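Local coordinates for DNA replication licensing factor MCM related protein (PDB 4ME3), which forms the N-terminal domain of an archaeal MCM protein, probably an ATP-driven helicase that binds single-stranded DNA during replication, at residues H151-V156 and K184-L189; D15-L20 and P69-R74; R113-A118 and I124-I129; D53-D56 and F61-S64. One frame throughout, in Å; residues are numbered along the deposited sequence.

Interaction 1 of 4, residues H151-V156 and K184-L189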
loop_
_atom_site.group_PDB
_atom_site.type_symbol
_atom_site.label_atom_id
_atom_site.label_comp_id
_atom_site.label_asym_id
_atom_site.label_seq_id
_atom_site.Cartn_x
_atom_site.Cartn_y
_atom_site.Cartn_z
ATOM N N HIS A 151 27.786 12.999 -1.218
ATOM C CA HIS A 151 27.105 13.023 0.075
ATOM C C HIS A 151 25.680 13.567 -0.023
ATOM O O HIS A 151 25.079 13.942 0.985
ATOM C CB HIS A 151 27.922 13.823 1.091
ATOM C CG HIS A 151 29.263 13.225 1.379
ATOM N ND1 HIS A 151 29.411 11.984 1.963
ATOM C CD2 HIS A 151 30.515 13.687 1.159
ATOM C CE1 HIS A 151 30.695 11.710 2.091
ATOM N NE2 HIS A 151 31.390 12.729 1.611
ATOM N N GLY A 152 25.139 13.600 -1.235
ATOM C CA GLY A 152 23.755 13.982 -1.436
ATOM C C GLY A 152 22.837 12.827 -1.087
ATOM O O GLY A 152 23.294 11.693 -0.933
ATOM N N LEU A 153 21.544 13.109 -0.971
ATOM C CA LEU A 153 20.576 12.095 -0.570
ATOM C C LEU A 153 19.701 11.629 -1.724
ATOM O O LEU A 153 19.048 12.430 -2.389
ATOM C CB LEU A 153 19.687 12.628 0.551
ATOM C CG LEU A 153 20.396 12.961 1.861
ATOM C CD1 LEU A 153 19.422 13.606 2.828
ATOM C CD2 LEU A 153 21.015 11.710 2.469
ATOM N N THR A 154 19.694 10.319 -1.945
ATOM C CA THR A 154 18.786 9.687 -2.887
ATOM C C THR A 154 17.750 8.904 -2.098
ATOM O O THR A 154 18.099 8.038 -1.295
ATOM C CB THR A 154 19.534 8.717 -3.815
ATOM O OG1 THR A 154 20.461 9.446 -4.627
ATOM C CG2 THR A 154 18.564 7.956 -4.716
ATOM N N TYR A 155 16.477 9.208 -2.316
ATOM C CA TYR A 155 15.411 8.505 -1.621
ATOM C C TYR A 155 14.867 7.369 -2.477
ATOM O O TYR A 155 14.652 7.532 -3.676
ATOM C CB TYR A 155 14.292 9.473 -1.233
ATOM C CG TYR A 155 14.585 10.266 0.024
ATOM C CD1 TYR A 155 15.325 11.439 -0.029
ATOM C CD2 TYR A 155 14.128 9.834 1.261
ATOM C CE1 TYR A 155 15.600 12.163 1.117
ATOM C CE2 TYR A 155 14.396 10.553 2.414
ATOM C CZ TYR A 155 15.133 11.717 2.334
ATOM O OH TYR A 155 15.402 12.433 3.479
ATOM N N VAL A 156 14.661 6.213 -1.856
ATOM C CA VAL A 156 14.115 5.055 -2.551
ATOM C C VAL A 156 12.937 4.490 -1.771
ATOM O O VAL A 156 13.070 4.142 -0.599
ATOM C CB VAL A 156 15.167 3.947 -2.718
ATOM C CG1 VAL A 156 14.581 2.771 -3.497
ATOM C CG2 VAL A 156 16.406 4.486 -3.412
ATOM N N LYS A 184 25.017 4.939 1.804
ATOM C CA LYS A 184 24.845 4.735 3.237
ATOM C C LYS A 184 23.421 5.078 3.654
ATOM O O LYS A 184 22.990 6.217 3.515
ATOM C CB LYS A 184 25.830 5.612 4.012
ATOM C CG LYS A 184 25.731 5.479 5.525
ATOM C CD LYS A 184 26.763 6.344 6.236
ATOM C CE LYS A 184 26.346 7.807 6.258
ATOM N NZ LYS A 184 27.361 8.682 6.910
ATOM N N LEU A 185 22.694 4.088 4.167
ATOM C CA LEU A 185 21.335 4.304 4.649
ATOM C C LEU A 185 21.337 5.267 5.835
ATOM O O LEU A 185 22.145 5.134 6.756
ATOM C CB LEU A 185 20.696 2.968 5.049
ATOM C CG LEU A 185 19.249 3.006 5.558
ATOM C CD1 LEU A 185 18.291 3.441 4.461
ATOM C CD2 LEU A 185 18.846 1.646 6.107
ATOM N N ARG A 186 20.430 6.239 5.799
ATOM C CA ARG A 186 20.307 7.234 6.859
ATOM C C ARG A 186 18.911 7.167 7.476
ATOM O O ARG A 186 18.014 7.907 7.072
ATOM C CB ARG A 186 20.540 8.633 6.293
ATOM C CG ARG A 186 21.875 8.810 5.596
ATOM C CD ARG A 186 23.026 8.792 6.589
ATOM N NE ARG A 186 22.854 9.802 7.629
ATOM C CZ ARG A 186 23.103 11.098 7.465
ATOM N NH1 ARG A 186 23.536 11.558 6.297
ATOM N NH2 ARG A 186 22.916 11.940 8.472
ATOM N N PRO A 187 18.727 6.282 8.464
ATOM C CA PRO A 187 17.406 6.060 9.066
ATOM C C PRO A 187 16.768 7.330 9.629
ATOM O O PRO A 187 15.561 7.526 9.490
ATOM C CB PRO A 187 17.699 5.063 10.192
ATOM C CG PRO A 187 18.955 4.378 9.779
ATOM C CD PRO A 187 19.758 5.421 9.070
ATOM N N ASN A 188 17.561 8.190 10.257
ATOM C CA ASN A 188 17.007 9.380 10.892
ATOM C C ASN A 188 16.480 10.407 9.886
ATOM O O ASN A 188 15.747 11.320 10.260
ATOM C CB ASN A 188 18.036 10.020 11.826
ATOM C CG ASN A 188 18.387 9.125 12.999
ATOM O OD1 ASN A 188 17.682 8.156 13.285
ATOM N ND2 ASN A 188 19.475 9.446 13.689
ATOM N N LEU A 189 16.847 10.247 8.617
ATOM C CA LEU A 189 16.363 11.127 7.556
ATOM C C LEU A 189 15.335 10.417 6.676
ATOM O O LEU A 189 14.904 10.949 5.650
ATOM C CB LEU A 189 17.528 11.600 6.688
ATOM C CG LEU A 189 18.563 12.485 7.383
ATOM C CD1 LEU A 189 19.777 12.667 6.495
ATOM C CD2 LEU A 189 17.954 13.829 7.743
#
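In the zinc-bearing part of the MCM N-terminal domain, L153 and Y155 of strand 153-157 reach R186 and L189 of segment 184-189. One link is polar: the hydroxyl of Y155 donates a hydrogen bond to the main-chain carbonyl of L189, with OH and O 2.7 Å apart. This oxygen lies at the edge of the Y155 ring and in its plane, whereas the donor sits 20° from the plane of the L189 carbonyl and meets it at a C=O...donor angle of 148°. Tyrosine suits the site because its long, flat side chain spans the gap between backbones before presenting a donor. A phenylalanine here would keep the ring, but L189 O would probably be left without this donor and the chain at L189 less firmly fixed.

Neither strand pairs with the other. Both bond antiparallel to strand 123-147, through F145 and A143 for the first and E146 and A144 for the second, so the contact bridges over that middle strand, and Y155 also lies on A144. Above it, the two leucines cross at about a right angle, L153 CD1 resting 3.8 Å from L189 CD1. The L153 CG is turned beside its backbone N (chi1 -64°), which sets CD1 against L189 and CD2 near R186, 4.4 Å from R186 CG. L189 CD1 also lies over the rim of one face of the R186 guanidinium, whose NH1 forms a salt bridge with E146, the residue just before the zinc ligand C147.

Interaction 2 of 4, residues D15-L20 and P69-R74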
loop_
_atom_site.group_PDB
_atom_site.type_symbol
_atom_site.label_atom_id
_atom_site.label_comp_id
_atom_site.label_asym_id
_atom_site.label_seq_id
_atom_site.Cartn_x
_atom_site.Cartn_y
_atom_site.Cartn_z
ATOM N N ASP A 15 0.123 6.488 -18.246
ATOM C CA ASP A 15 -0.388 7.827 -18.508
ATOM C C ASP A 15 -1.900 7.797 -18.678
ATOM O O ASP A 15 -2.604 8.684 -18.193
ATOM C CB ASP A 15 0.268 8.421 -19.755
ATOM C CG ASP A 15 1.752 8.668 -19.571
ATOM O OD1 ASP A 15 2.168 8.966 -18.431
ATOM O OD2 ASP A 15 2.502 8.565 -20.566
ATOM N N ARG A 16 -2.403 6.774 -19.364
ATOM C CA ARG A 16 -3.839 6.649 -19.577
ATOM C C ARG A 16 -4.569 6.387 -18.266
ATOM O O ARG A 16 -5.665 6.906 -18.043
ATOM C CB ARG A 16 -4.156 5.529 -20.571
ATOM C CG ARG A 16 -5.621 5.111 -20.548
ATOM C CD ARG A 16 -6.143 4.739 -21.925
ATOM N NE ARG A 16 -7.550 4.340 -21.875
ATOM C CZ ARG A 16 -8.578 5.185 -21.912
ATOM N NH1 ARG A 16 -8.377 6.494 -22.002
ATOM N NH2 ARG A 16 -9.818 4.717 -21.857
ATOM N N ILE A 17 -3.964 5.575 -17.404
ATOM C CA ILE A 17 -4.568 5.270 -16.112
ATOM C C ILE A 17 -4.629 6.540 -15.270
ATOM O O ILE A 17 -5.648 6.831 -14.645
ATOM C CB ILE A 17 -3.795 4.158 -15.375
ATOM C CG1 ILE A 17 -3.953 2.832 -16.121
ATOM C CG2 ILE A 17 -4.302 4.003 -13.948
ATOM C CD1 ILE A 17 -3.090 1.706 -15.571
ATOM N N LYS A 18 -3.545 7.309 -15.276
ATOM C CA LYS A 18 -3.503 8.560 -14.531
ATOM C C LYS A 18 -4.528 9.555 -15.075
ATOM O O LYS A 18 -5.181 10.260 -14.306
ATOM C CB LYS A 18 -2.096 9.159 -14.559
ATOM C CG LYS A 18 -1.082 8.350 -13.763
ATOM C CD LYS A 18 0.340 8.846 -13.971
ATOM C CE LYS A 18 0.599 10.143 -13.228
ATOM N NZ LYS A 18 2.019 10.574 -13.360
ATOM N N ASP A 19 -4.680 9.607 -16.395
ATOM C CA ASP A 19 -5.671 10.494 -17.002
ATOM C C ASP A 19 -7.077 10.126 -16.542
ATOM O O ASP A 19 -7.896 11.001 -16.283
ATOM C CB ASP A 19 -5.588 10.449 -18.530
ATOM C CG ASP A 19 -4.439 11.273 -19.076
ATOM O OD1 ASP A 19 -3.963 12.185 -18.367
ATOM O OD2 ASP A 19 -4.014 11.015 -20.223
ATOM N N LEU A 20 -7.352 8.830 -16.437
ATOM C CA LEU A 20 -8.652 8.362 -15.969
ATOM C C LEU A 20 -8.911 8.790 -14.518
ATOM O O LEU A 20 -10.013 9.227 -14.179
ATOM C CB LEU A 20 -8.753 6.843 -16.120
ATOM C CG LEU A 20 -8.918 6.357 -17.564
ATOM C CD1 LEU A 20 -8.604 4.875 -17.685
ATOM C CD2 LEU A 20 -10.323 6.639 -18.063
ATOM N N PRO A 69 -4.953 -3.968 -8.628
ATOM C CA PRO A 69 -5.050 -2.881 -7.648
ATOM C C PRO A 69 -3.727 -2.167 -7.366
ATOM O O PRO A 69 -3.744 -0.951 -7.207
ATOM C CB PRO A 69 -5.588 -3.579 -6.392
ATOM C CG PRO A 69 -5.286 -5.037 -6.592
ATOM C CD PRO A 69 -5.370 -5.264 -8.069
ATOM N N GLU A 70 -2.606 -2.880 -7.308
ATOM C CA GLU A 70 -1.343 -2.213 -6.986
ATOM C C GLU A 70 -1.014 -1.145 -8.028
ATOM O O GLU A 70 -0.666 -0.015 -7.683
ATOM C CB GLU A 70 -0.185 -3.207 -6.877
ATOM C CG GLU A 70 1.142 -2.526 -6.551
ATOM C CD GLU A 70 2.315 -3.487 -6.505
ATOM O OE1 GLU A 70 2.099 -4.712 -6.618
ATOM O OE2 GLU A 70 3.462 -3.012 -6.354
ATOM N N ILE A 71 -1.129 -1.506 -9.300
ATOM C CA ILE A 71 -0.812 -0.587 -10.392
ATOM C C ILE A 71 -1.787 0.592 -10.456
ATOM O O ILE A 71 -1.372 1.746 -10.579
ATOM C CB ILE A 71 -0.820 -1.313 -11.750
ATOM C CG1 ILE A 71 0.387 -2.246 -11.858
ATOM C CG2 ILE A 71 -0.804 -0.304 -12.896
ATOM C CD1 ILE A 71 0.330 -3.189 -13.039
ATOM N N TYR A 72 -3.079 0.298 -10.379
ATOM C CA TYR A 72 -4.103 1.336 -10.496
ATOM C C TYR A 72 -4.140 2.268 -9.291
ATOM O O TYR A 72 -4.304 3.480 -9.441
ATOM C CB TYR A 72 -5.472 0.704 -10.734
ATOM C CG TYR A 72 -5.698 0.379 -12.188
ATOM C CD1 TYR A 72 -5.019 -0.666 -12.798
ATOM C CD2 TYR A 72 -6.562 1.136 -12.962
ATOM C CE1 TYR A 72 -5.207 -0.960 -14.126
ATOM C CE2 TYR A 72 -6.757 0.848 -14.296
ATOM C CZ TYR A 72 -6.076 -0.198 -14.872
ATOM O OH TYR A 72 -6.261 -0.494 -16.200
ATOM N N ILE A 73 -3.981 1.710 -8.097
ATOM C CA ILE A 73 -3.986 2.524 -6.887
ATOM C C ILE A 73 -2.741 3.412 -6.841
ATOM O O ILE A 73 -2.832 4.603 -6.536
ATOM C CB ILE A 73 -4.102 1.648 -5.621
ATOM C CG1 ILE A 73 -5.515 1.068 -5.529
ATOM C CG2 ILE A 73 -3.782 2.460 -4.374
ATOM C CD1 ILE A 73 -5.687 -0.026 -4.501
ATOM N N ARG A 74 -1.583 2.848 -7.165
ATOM C CA ARG A 74 -0.357 3.639 -7.206
ATOM C C ARG A 74 -0.494 4.821 -8.168
ATOM O O ARG A 74 -0.058 5.933 -7.864
ATOM C CB ARG A 74 0.832 2.771 -7.615
ATOM C CG ARG A 74 2.151 3.526 -7.659
ATOM C CD ARG A 74 3.279 2.627 -8.133
ATOM N NE ARG A 74 4.165 2.229 -7.044
ATOM C CZ ARG A 74 5.221 2.929 -6.636
ATOM N NH1 ARG A 74 5.539 4.079 -7.217
ATOM N NH2 ARG A 74 5.967 2.479 -5.638
#
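I17 of helix 14-27 lays its side chain on the ring of Y72 from helix 69-84, and this CH-pi contact dominates the meeting of the two helices. The terminal methyl CD1 stands over one ring face, 3.8 Å from the centroid of the Y72 ring and only 20° off its normal, displaced toward the rim that bears the hydroxyl; I17 CD1 is 3.6 Å from Y72 CZ. The isoleucine crosses the tyrosine at about a right angle and uses its other branch too, with I17 CG2 3.8 Å from Y72 CD2. With CG1 beside the backbone N (chi1 -68°), one branch runs to the hydroxyl end of the ring while CG2 drops toward its root. A branched aliphatic chain suits a flat aromatic face, and an alanine at Y72 would probably leave I17 facing a gap.

Purely aliphatic contact is slighter: I17 CD1 touches I71 CG2 at 4.1 Å. No hydrogen bond joins the two segments, although the neighbouring W21 of the first helix donates its indole NE1 to Y72 O, and K18 NZ bonds to Q82 OE1.

Both helices belong to the helical part of the domain. Helix 59-67 adjoins them, with F61 against L20 and with S64 and I65 against Y72, while E70 and R74 form salt bridges to R241 of strand 233-247 and E157 of strand 153-157.

Interaction 3 of 4, residues R113-A118 and I124-I129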
loop_
_atom_site.group_PDB
_atom_site.type_symbol
_atom_site.label_atom_id
_atom_site.label_comp_id
_atom_site.label_asym_id
_atom_site.label_seq_id
_atom_site.Cartn_x
_atom_site.Cartn_y
_atom_site.Cartn_z
ATOM N N ARG A 113 -11.424 -20.167 3.306
ATOM C CA ARG A 113 -11.164 -21.494 2.756
ATOM C C ARG A 113 -11.405 -21.568 1.246
ATOM O O ARG A 113 -11.001 -22.535 0.599
ATOM C CB ARG A 113 -12.036 -22.529 3.469
ATOM C CG ARG A 113 -13.509 -22.408 3.139
ATOM C CD ARG A 113 -14.390 -23.076 4.194
ATOM N NE ARG A 113 -14.073 -24.491 4.372
ATOM C CZ ARG A 113 -13.458 -25.011 5.431
ATOM N NH1 ARG A 113 -13.072 -24.250 6.449
ATOM N NH2 ARG A 113 -13.227 -26.316 5.478
ATOM N N ASP A 114 -12.055 -20.552 0.684
ATOM C CA ASP A 114 -12.375 -20.549 -0.742
ATOM C C ASP A 114 -11.357 -19.777 -1.583
ATOM O O ASP A 114 -11.444 -19.755 -2.814
ATOM C CB ASP A 114 -13.769 -19.967 -0.974
ATOM C CG ASP A 114 -14.873 -20.876 -0.472
ATOM O OD1 ASP A 114 -14.598 -22.062 -0.188
ATOM O OD2 ASP A 114 -16.022 -20.403 -0.368
ATOM N N ILE A 115 -10.395 -19.144 -0.924
ATOM C CA ILE A 115 -9.366 -18.390 -1.629
ATOM C C ILE A 115 -8.472 -19.338 -2.429
ATOM O O ILE A 115 -8.114 -20.410 -1.943
ATOM C CB ILE A 115 -8.514 -17.570 -0.637
ATOM C CG1 ILE A 115 -9.388 -16.497 0.022
ATOM C CG2 ILE A 115 -7.325 -16.944 -1.345
ATOM C CD1 ILE A 115 -8.721 -15.760 1.165
ATOM N N ARG A 116 -8.121 -18.940 -3.649
ATOM C CA ARG A 116 -7.282 -19.763 -4.526
ATOM C C ARG A 116 -6.210 -18.921 -5.214
ATOM O O ARG A 116 -6.213 -17.693 -5.119
ATOM C CB ARG A 116 -8.147 -20.458 -5.579
ATOM C CG ARG A 116 -9.194 -21.394 -5.011
ATOM C CD ARG A 116 -8.594 -22.698 -4.500
ATOM N NE ARG A 116 -9.641 -23.631 -4.087
ATOM C CZ ARG A 116 -10.181 -23.673 -2.875
ATOM N NH1 ARG A 116 -9.772 -22.844 -1.919
ATOM N NH2 ARG A 116 -11.136 -24.557 -2.610
ATOM N N SER A 117 -5.295 -19.583 -5.912
ATOM C CA SER A 117 -4.188 -18.896 -6.569
ATOM C C SER A 117 -4.655 -17.881 -7.608
ATOM O O SER A 117 -3.980 -16.884 -7.851
ATOM C CB SER A 117 -3.243 -19.910 -7.217
ATOM O OG SER A 117 -2.500 -20.597 -6.224
ATOM N N ALA A 118 -5.812 -18.131 -8.211
ATOM C CA ALA A 118 -6.363 -17.219 -9.211
ATOM C C ALA A 118 -6.664 -15.845 -8.609
ATOM O O ALA A 118 -6.773 -14.856 -9.332
ATOM C CB ALA A 118 -7.622 -17.812 -9.830
ATOM N N ILE A 124 -9.706 -8.446 -3.089
ATOM C CA ILE A 124 -10.814 -9.261 -2.616
ATOM C C ILE A 124 -11.248 -8.817 -1.225
ATOM O O ILE A 124 -10.564 -8.025 -0.574
ATOM C CB ILE A 124 -10.440 -10.760 -2.591
ATOM C CG1 ILE A 124 -9.288 -11.019 -1.618
ATOM C CG2 ILE A 124 -10.062 -11.232 -3.993
ATOM C CD1 ILE A 124 -8.999 -12.499 -1.396
ATOM N N SER A 125 -12.392 -9.321 -0.781
ATOM C CA SER A 125 -12.891 -9.030 0.556
ATOM C C SER A 125 -12.985 -10.322 1.350
ATOM O O SER A 125 -13.516 -11.314 0.862
ATOM C CB SER A 125 -14.261 -8.363 0.482
ATOM O OG SER A 125 -14.202 -7.182 -0.298
ATOM N N VAL A 126 -12.482 -10.296 2.578
ATOM C CA VAL A 126 -12.479 -11.470 3.442
ATOM C C VAL A 126 -13.008 -11.095 4.816
ATOM O O VAL A 126 -12.714 -10.015 5.325
ATOM C CB VAL A 126 -11.057 -12.039 3.578
ATOM C CG1 VAL A 126 -11.075 -13.364 4.321
ATOM C CG2 VAL A 126 -10.427 -12.202 2.206
ATOM N N SER A 127 -13.795 -11.982 5.413
ATOM C CA SER A 127 -14.347 -11.735 6.737
ATOM C C SER A 127 -13.880 -12.798 7.715
ATOM O O SER A 127 -13.538 -13.913 7.321
ATOM C CB SER A 127 -15.875 -11.706 6.686
ATOM O OG SER A 127 -16.397 -12.956 6.274
ATOM N N GLY A 128 -13.855 -12.446 8.994
ATOM C CA GLY A 128 -13.427 -13.379 10.016
ATOM C C GLY A 128 -13.376 -12.760 11.394
ATOM O O GLY A 128 -13.809 -11.630 11.603
ATOM N N ILE A 129 -12.841 -13.524 12.339
ATOM C CA ILE A 129 -12.701 -13.083 13.715
ATOM C C ILE A 129 -11.218 -12.948 14.033
ATOM O O ILE A 129 -10.435 -13.843 13.732
ATOM C CB ILE A 129 -13.330 -14.106 14.677
ATOM C CG1 ILE A 129 -14.785 -14.368 14.286
ATOM C CG2 ILE A 129 -13.225 -13.615 16.117
ATOM C CD1 ILE A 129 -15.428 -15.511 15.040
#
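No flat group takes part where, in the OB-fold part of the domain, I115 meets I124 and V126; the planar group that matters lies behind I115, in the R116 guanidinium. R113 O is found at its edge, in the guanidinium plane, 2.8 Å from R116 NH1 along a nearly straight bond (N-H...O 166°). The same NH1 also donates to I115 O at 2.9 Å, along a more bent path, and approaches from above that carbonyl plane, 55° out of it. One nitrogen thus ties two backbone oxygens of the loop together, which the two N-H bonds of one terminal nitrogen allow.

Loop residues 113-118 cover a hydrophobic patch on strand 123-147, which starts soon afterward. Alternation along the strand sends I124 and V126 to the same side, toward I115, while S125 between them bonds through OG to D237. Beta-branched residues are at home in an extended strand, and here the end methyl of I124 and one methyl of V126 give I115 a surface to rest on. L259 lies against both strand residues, and L240 of strand 233-247 touches I115.

The I124 CG1 branch sits between its backbone N and carbonyl carbon (chi1 63°), from where CD1 reaches the loop. I115 offers a single atom to both partners: its terminal CD1 lies 4.2 Å from I124 CD1 and 4.1 Å from V126 CG2.

Interaction 4 of 4, residues D53-D56 and F61-S64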
loop_
_atom_site.group_PDB
_atom_site.type_symbol
_atom_site.label_atom_id
_atom_site.label_comp_id
_atom_site.label_asym_id
_atom_site.label_seq_id
_atom_site.Cartn_x
_atom_site.Cartn_y
_atom_site.Cartn_z
ATOM N N ASP A 53 -18.831 5.065 -6.890
ATOM C CA ASP A 53 -18.510 6.171 -7.789
ATOM C C ASP A 53 -17.667 5.685 -8.965
ATOM O O ASP A 53 -17.915 6.058 -10.109
ATOM C CB ASP A 53 -17.773 7.284 -7.039
ATOM C CG ASP A 53 -18.670 8.032 -6.067
ATOM O OD1 ASP A 53 -19.909 7.909 -6.180
ATOM O OD2 ASP A 53 -18.134 8.747 -5.196
ATOM N N LEU A 54 -16.665 4.855 -8.685
ATOM C CA LEU A 54 -15.802 4.332 -9.740
ATOM C C LEU A 54 -16.597 3.544 -10.780
ATOM O O LEU A 54 -16.395 3.710 -11.983
ATOM C CB LEU A 54 -14.696 3.456 -9.144
ATOM C CG LEU A 54 -13.602 4.211 -8.386
ATOM C CD1 LEU A 54 -12.782 3.256 -7.522
ATOM C CD2 LEU A 54 -12.691 4.972 -9.345
ATOM N N GLU A 55 -17.492 2.678 -10.316
ATOM C CA GLU A 55 -18.337 1.898 -11.223
ATOM C C GLU A 55 -19.204 2.803 -12.096
ATOM O O GLU A 55 -19.359 2.564 -13.296
ATOM C CB GLU A 55 -19.233 0.941 -10.434
ATOM C CG GLU A 55 -18.855 -0.523 -10.587
ATOM C CD GLU A 55 -19.738 -1.442 -9.765
ATOM O OE1 GLU A 55 -20.434 -0.946 -8.854
ATOM O OE2 GLU A 55 -19.734 -2.662 -10.033
ATOM N N ASP A 56 -19.770 3.836 -11.484
ATOM C CA ASP A 56 -20.626 4.784 -12.191
ATOM C C ASP A 56 -19.835 5.553 -13.245
ATOM O O ASP A 56 -20.362 5.920 -14.298
ATOM C CB ASP A 56 -21.246 5.764 -11.196
ATOM C CG ASP A 56 -22.414 6.522 -11.779
ATOM O OD1 ASP A 56 -23.473 5.893 -11.995
ATOM O OD2 ASP A 56 -22.279 7.742 -12.012
ATOM N N PHE A 61 -12.878 0.593 -16.020
ATOM C CA PHE A 61 -11.853 1.149 -15.147
ATOM C C PHE A 61 -12.017 0.583 -13.743
ATOM O O PHE A 61 -11.042 0.165 -13.114
ATOM C CB PHE A 61 -11.975 2.674 -15.133
ATOM C CG PHE A 61 -10.934 3.376 -14.303
ATOM C CD1 PHE A 61 -9.594 3.309 -14.637
ATOM C CD2 PHE A 61 -11.309 4.140 -13.210
ATOM C CE1 PHE A 61 -8.640 3.974 -13.882
ATOM C CE2 PHE A 61 -10.364 4.809 -12.452
ATOM C CZ PHE A 61 -9.025 4.726 -12.790
ATOM N N ALA A 62 -13.255 0.561 -13.260
ATOM C CA ALA A 62 -13.551 0.011 -11.939
ATOM C C ALA A 62 -13.111 -1.451 -11.850
ATOM O O ALA A 62 -12.453 -1.855 -10.891
ATOM C CB ALA A 62 -15.032 0.139 -11.636
ATOM N N GLY A 63 -13.475 -2.240 -12.854
ATOM C CA GLY A 63 -13.110 -3.646 -12.888
ATOM C C GLY A 63 -11.611 -3.868 -12.950
ATOM O O GLY A 63 -11.093 -4.823 -12.366
ATOM N N SER A 64 -10.909 -2.993 -13.664
ATOM C CA SER A 64 -9.463 -3.099 -13.796
ATOM C C SER A 64 -8.774 -2.854 -12.457
ATOM O O SER A 64 -7.731 -3.447 -12.172
ATOM C CB SER A 64 -8.941 -2.105 -14.835
ATOM O OG SER A 64 -9.371 -2.455 -16.138
#
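Helices 51-57 and 59-67 turn back on each other so tightly that the CA atoms of E55 and A62 are 5.2 Å apart. Such an approach suits a small residue where the helices come closest, and A62 supplies it. Its methyl CB presses mostly against backbone, lying 3.8 Å from E55 CA, and it comes equally near the main-chain oxygen of L54. L54 CB and E55 CG also border that methyl, E55 CG at 4.0 Å from A62 CB; although the E55 side chain starts away from the opposite helix, its CG still touches the alanine, and its extended chain carries the carboxylate onward, toward a long, weak ion pair with K106.

Deeper in, L54 and F61 meet. L54 CD2 lies 3.9 Å from F61 CE2, the leucine methyl approaching the ring obliquely. F61 holds CG anti to its backbone N (chi1 -178°), which brings CE2 and CD2 to L54 CD2. A bulky leucine and a phenylalanine fit here because helix 14-27 covers both: W21 packs edge-to-face with F61 and also touches L54, as does F24.

No hydrogen bond crosses between the two segments. The hairpin of helices is therefore held across this contact by apolar and van der Waals contact, and the small methyl of A62 permits the close spacing that the short linker sets.

Along the chain, interaction 4 is nested within the span closed by interaction 2; interactions 3 and 1 follow in turn. Interactions 2 and 4 share the helical part, their centres 12 Å apart, and touch directly: Y72 CD2 lies 3.6 Å from F61 CE1, so F61 joins both contacts in one packed group. Interactions 1 and 3 reach the same mixed sheet at distant parts of the long strand 123-147, about 39 Å between centres on opposite sides of the chain's centre, interaction 1 near the zinc site and interaction 3 away from it. Interaction 2 comes within about 8 Å of interaction 1 and 7 Å of interaction 3 at the nearest atoms, placing the helices alongside this elongated sheet.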